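Local structure of endoglucanase E (Clostridium thermocellum, 2WAO) at residues Ala43-Phe55 with Pro65-Lys77. The protein is the family 2 carbohydrate esterase domain of a cellulase, which probably removes acetyl groups from plant polysaccharides and binds cello-oligosaccharides in its active-site cleft. Numbering follows the deposited sequence. Where two conformers were deposited one is given.
Sequences ASVTIKSGGENWF and PPFSVNATTSTVK
Phe67 lays one face of its ring against CB of Phe55, which sits 3.9 Å from the ring centroid, while Val76 CG1 packs on the opposite face, toward the rim. The two phenyl planes lie only 26° apart but are slid past each other and barely overlap. With chi1 of 63°, Phe67 CG stands between its own N and carbonyl carbon, which carries the ring inward to meet Ile47 CD1 at its edge, 4.0 Å from CE1. The same Ile47 methyl lies over the centre of the Phe55 ring, and Val69 closes the cluster, its CG1 4.1 Å from Ile47 CG2. On the other face of strand 52-55, where Trp54 touches Lys150 and Glu52 touches Pro149, Ser68 CB lies over the five-membered ring of Trp54, 3.6 Å from its centroid. Nearly straight at 168°, the bond from Trp54 NE1 to Glu52 OE2 (2.9 Å) lies close to the indole plane and limits the ring's rotation. Farther along, the hydroxyls of Thr46 and Thr75 share a hydrogen bond of 2.8 Å (OG1 to OG1). Paired backbone bonds join Val45 to Val76, Ile47 to Ser74 and Phe55 to Phe67. Both segments turn a corner, at Gly50-Gly51 and Ala71-Thr72, and so pass from one antiparallel sheet to another, beside Leu91 and Val102. Such facing sheets around a hydrophobic core characterise the beta-sandwich (jelly-roll) N-terminal domain of family 2 carbohydrate esterases.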
loop_
_atom_site.group_PDB
_atom_site.type_symbol
_atom_site.label_atom_id
_atom_site.label_comp_id
_atom_site.label_asym_id
_atom_site.label_seq_id
_atom_site.Cartn_x
_atom_site.Cartn_y
_atom_site.Cartn_z
ATOM N N ALA A 43 23.495 -11.022 -5.087
ATOM C CA ALA A 43 23.158 -10.144 -4.001
ATOM C C ALA A 43 22.473 -10.891 -2.879
ATOM O O ALA A 43 21.609 -11.750 -3.118
ATOM C CB ALA A 43 22.261 -9.042 -4.500
ATOM N N SER A 44 22.834 -10.516 -1.662
ATOM C CA SER A 44 22.290 -11.095 -0.443
ATOM C C SER A 44 21.852 -9.955 0.479
ATOM O O SER A 44 22.354 -8.840 0.371
ATOM C CB SER A 44 23.341 -11.970 0.257
ATOM O OG SER A 44 23.626 -13.156 -0.478
ATOM N N VAL A 45 20.951 -10.246 1.408
ATOM C CA VAL A 45 20.486 -9.258 2.374
ATOM C C VAL A 45 20.241 -9.954 3.711
ATOM O O VAL A 45 19.860 -11.124 3.732
ATOM C CB VAL A 45 19.165 -8.538 1.866
ATOM C CG1 VAL A 45 18.001 -9.512 1.792
ATOM C CG2 VAL A 45 18.791 -7.322 2.762
ATOM N N THR A 46 20.472 -9.243 4.808
ATOM C CA THR A 46 20.065 -9.723 6.115
ATOM C C THR A 46 18.838 -8.947 6.563
ATOM O O THR A 46 18.825 -7.703 6.557
ATOM C CB THR A 46 21.211 -9.558 7.142
ATOM O OG1 THR A 46 22.371 -10.253 6.640
ATOM C CG2 THR A 46 20.814 -10.149 8.491
ATOM N N ILE A 47 17.800 -9.705 6.920
ATOM C CA ILE A 47 16.506 -9.149 7.301
ATOM C C ILE A 47 16.101 -9.663 8.676
ATOM O O ILE A 47 16.117 -10.893 8.913
ATOM C CB ILE A 47 15.410 -9.587 6.296
ATOM C CG1 ILE A 47 15.645 -8.869 4.948
ATOM C CG2 ILE A 47 13.982 -9.276 6.892
ATOM C CD1 ILE A 47 14.967 -9.545 3.742
ATOM N N LYS A 48 15.709 -8.743 9.551
ATOM C CA LYS A 48 15.009 -9.123 10.779
ATOM C C LYS A 48 13.521 -8.824 10.640
ATOM O O LYS A 48 13.155 -7.731 10.201
ATOM C CB LYS A 48 15.610 -8.390 11.981
ATOM C CG LYS A 48 14.911 -8.706 13.315
ATOM C CD LYS A 48 15.661 -8.059 14.465
ATOM C CE LYS A 48 14.746 -7.905 15.655
ATOM N NZ LYS A 48 15.447 -7.064 16.636
ATOM N N SER A 49 12.671 -9.771 11.034
ATOM C CA SER A 49 11.220 -9.657 10.883
ATOM C C SER A 49 10.523 -10.055 12.166
ATOM O O SER A 49 10.824 -11.110 12.737
ATOM C CB SER A 49 10.723 -10.569 9.741
ATOM O OG SER A 49 9.293 -10.361 9.566
ATOM N N GLY A 50 9.577 -9.229 12.594
ATOM C CA GLY A 50 8.821 -9.492 13.821
ATOM C C GLY A 50 7.772 -10.591 13.683
ATOM O O GLY A 50 7.423 -11.249 14.671
ATOM N N GLY A 51 7.280 -10.813 12.472
ATOM C CA GLY A 51 6.243 -11.829 12.233
ATOM C C GLY A 51 6.509 -12.548 10.930
ATOM O O GLY A 51 7.658 -12.613 10.482
ATOM N N GLU A 52 5.457 -13.115 10.312
ATOM C CA GLU A 52 5.626 -13.819 9.043
ATOM C C GLU A 52 5.511 -12.812 7.897
ATOM O O GLU A 52 4.415 -12.540 7.409
ATOM C CB GLU A 52 4.609 -14.966 8.848
ATOM C CG GLU A 52 4.914 -15.745 7.578
ATOM C CD GLU A 52 3.924 -16.827 7.269
ATOM O OE1 GLU A 52 3.117 -17.136 8.176
ATOM O OE2 GLU A 52 3.957 -17.348 6.115
ATOM N N ASN A 53 6.623 -12.209 7.538
ATOM C CA ASN A 53 6.633 -11.287 6.412
ATOM C C ASN A 53 7.193 -11.963 5.174
ATOM O O ASN A 53 8.135 -12.782 5.241
ATOM C CB ASN A 53 7.463 -10.028 6.745
ATOM C CG ASN A 53 6.684 -9.043 7.610
ATOM O OD1 ASN A 53 7.041 -8.776 8.762
ATOM N ND2 ASN A 53 5.608 -8.508 7.056
ATOM N N TRP A 54 6.657 -11.561 4.032
ATOM C CA TRP A 54 7.073 -12.100 2.762
ATOM C C TRP A 54 7.634 -10.966 1.937
ATOM O O TRP A 54 7.119 -9.842 2.018
ATOM C CB TRP A 54 5.858 -12.694 2.014
ATOM C CG TRP A 54 5.505 -14.107 2.538
ATOM C CD1 TRP A 54 4.911 -14.430 3.738
ATOM C CD2 TRP A 54 5.876 -15.344 1.920
ATOM N NE1 TRP A 54 4.823 -15.825 3.867
ATOM C CE2 TRP A 54 5.423 -16.400 2.772
ATOM C CE3 TRP A 54 6.540 -15.665 0.715
ATOM C CZ2 TRP A 54 5.597 -17.767 2.448
ATOM C CZ3 TRP A 54 6.718 -17.034 0.396
ATOM C CH2 TRP A 54 6.246 -18.058 1.277
ATOM N N PHE A 55 8.610 -11.319 1.112
ATOM C CA PHE A 55 9.344 -10.395 0.231
ATOM C C PHE A 55 9.462 -10.913 -1.185
ATOM O O PHE A 55 9.410 -12.124 -1.432
ATOM C CB PHE A 55 10.748 -10.125 0.760
ATOM C CG PHE A 55 10.770 -9.684 2.196
ATOM C CD1 PHE A 55 10.747 -8.333 2.529
ATOM C CD2 PHE A 55 10.704 -10.643 3.210
ATOM C CE1 PHE A 55 10.700 -7.917 3.896
ATOM C CE2 PHE A 55 10.673 -10.246 4.569
ATOM C CZ PHE A 55 10.676 -8.882 4.896
ATOM N N PRO A 65 11.086 -15.635 -7.387
ATOM C CA PRO A 65 10.144 -16.290 -6.461
ATOM C C PRO A 65 10.208 -15.644 -5.067
ATOM O O PRO A 65 11.333 -15.317 -4.565
ATOM C CB PRO A 65 10.647 -17.752 -6.459
ATOM C CG PRO A 65 11.269 -17.896 -7.810
ATOM C CD PRO A 65 12.016 -16.612 -7.984
ATOM N N PRO A 66 9.048 -15.354 -4.458
ATOM C CA PRO A 66 9.053 -14.694 -3.140
ATOM C C PRO A 66 9.520 -15.590 -2.023
ATOM O O PRO A 66 9.651 -16.815 -2.220
ATOM C CB PRO A 66 7.589 -14.330 -2.903
ATOM C CG PRO A 66 6.844 -15.229 -3.756
ATOM C CD PRO A 66 7.679 -15.445 -4.989
ATOM N N PHE A 67 9.843 -14.985 -0.888
ATOM C CA PHE A 67 10.378 -15.742 0.262
ATOM C C PHE A 67 9.918 -15.100 1.541
ATOM O O PHE A 67 9.562 -13.917 1.553
ATOM C CB PHE A 67 11.908 -15.809 0.218
ATOM C CG PHE A 67 12.570 -14.461 0.328
ATOM C CD1 PHE A 67 12.942 -13.969 1.567
ATOM C CD2 PHE A 67 12.792 -13.657 -0.829
ATOM C CE1 PHE A 67 13.568 -12.697 1.681
ATOM C CE2 PHE A 67 13.407 -12.402 -0.712
ATOM C CZ PHE A 67 13.774 -11.917 0.524
ATOM N N SER A 68 9.895 -15.860 2.622
ATOM C CA SER A 68 9.481 -15.303 3.878
ATOM C C SER A 68 10.638 -15.212 4.828
ATOM O O SER A 68 11.585 -16.007 4.733
ATOM C CB SER A 68 8.410 -16.165 4.566
ATOM O OG SER A 68 8.870 -17.499 4.697
ATOM N N VAL A 69 10.528 -14.279 5.765
ATOM C CA VAL A 69 11.379 -14.246 6.927
ATOM C C VAL A 69 10.432 -14.168 8.116
ATOM O O VAL A 69 9.696 -13.186 8.278
ATOM C CB VAL A 69 12.395 -13.082 6.906
ATOM C CG1 VAL A 69 13.258 -13.105 8.208
ATOM C CG2 VAL A 69 13.308 -13.151 5.683
ATOM N N ASN A 70 10.427 -15.225 8.931
ATOM C CA ASN A 70 9.373 -15.391 9.944
ATOM C C ASN A 70 9.883 -15.324 11.398
ATOM O O ASN A 70 10.522 -16.277 11.896
ATOM C CB ASN A 70 8.537 -16.672 9.660
ATOM C CG ASN A 70 7.289 -16.782 10.567
ATOM O OD1 ASN A 70 7.057 -15.929 11.414
ATOM N ND2 ASN A 70 6.495 -17.850 10.386
ATOM N N ALA A 71 9.618 -14.202 12.057
ATOM C CA ALA A 71 9.905 -14.001 13.497
ATOM C C ALA A 71 11.352 -14.368 13.846
ATOM O O ALA A 71 11.617 -15.094 14.831
ATOM C CB ALA A 71 8.927 -14.774 14.369
ATOM N N THR A 72 12.270 -13.863 13.024
ATOM C CA THR A 72 13.682 -14.249 13.082
ATOM C C THR A 72 14.531 -13.248 12.319
ATOM O O THR A 72 14.006 -12.297 11.713
ATOM C CB THR A 72 13.910 -15.658 12.478
ATOM O OG1 THR A 72 15.157 -16.204 12.942
ATOM C CG2 THR A 72 13.842 -15.668 10.941
ATOM N N THR A 73 15.844 -13.458 12.382
ATOM C CA THR A 73 16.809 -12.708 11.578
ATOM C C THR A 73 17.448 -13.717 10.654
ATOM O O THR A 73 17.986 -14.742 11.130
ATOM C CB THR A 73 17.881 -12.041 12.480
ATOM O OG1 THR A 73 17.245 -11.069 13.328
ATOM C CG2 THR A 73 18.960 -11.365 11.640
ATOM N N SER A 74 17.421 -13.452 9.338
ATOM C CA SER A 74 18.051 -14.340 8.379
ATOM C C SER A 74 18.805 -13.603 7.270
ATOM O O SER A 74 18.357 -12.550 6.802
ATOM C CB SER A 74 17.012 -15.240 7.686
ATOM O OG SER A 74 16.191 -15.913 8.628
ATOM N N THR A 75 19.913 -14.199 6.838
ATOM C CA THR A 75 20.604 -13.783 5.633
ATOM C C THR A 75 20.105 -14.656 4.499
ATOM O O THR A 75 20.113 -15.892 4.587
ATOM C CB THR A 75 22.133 -13.871 5.792
ATOM O OG1 THR A 75 22.494 -13.040 6.909
ATOM C CG2 THR A 75 22.817 -13.350 4.535
ATOM N N VAL A 76 19.622 -13.989 3.460
ATOM C CA VAL A 76 18.959 -14.588 2.343
ATOM C C VAL A 76 19.734 -14.225 1.097
ATOM O O VAL A 76 20.024 -13.050 0.868
ATOM C CB VAL A 76 17.481 -14.020 2.247
ATOM C CG1 VAL A 76 16.824 -14.432 0.947
ATOM C CG2 VAL A 76 16.660 -14.512 3.433
ATOM N N LYS A 77 20.088 -15.218 0.283
ATOM C CA LYS A 77 20.629 -14.921 -1.059
ATOM C C LYS A 77 19.491 -14.531 -1.993
ATOM O O LYS A 77 18.633 -15.368 -2.333
ATOM C CB LYS A 77 21.419 -16.119 -1.621
ATOM C CG LYS A 77 21.824 -15.999 -3.098
ATOM C CD LYS A 77 23.005 -15.063 -3.279
ATOM C CE LYS A 77 24.236 -15.557 -2.511
ATOM N NZ LYS A 77 24.797 -16.763 -3.175
#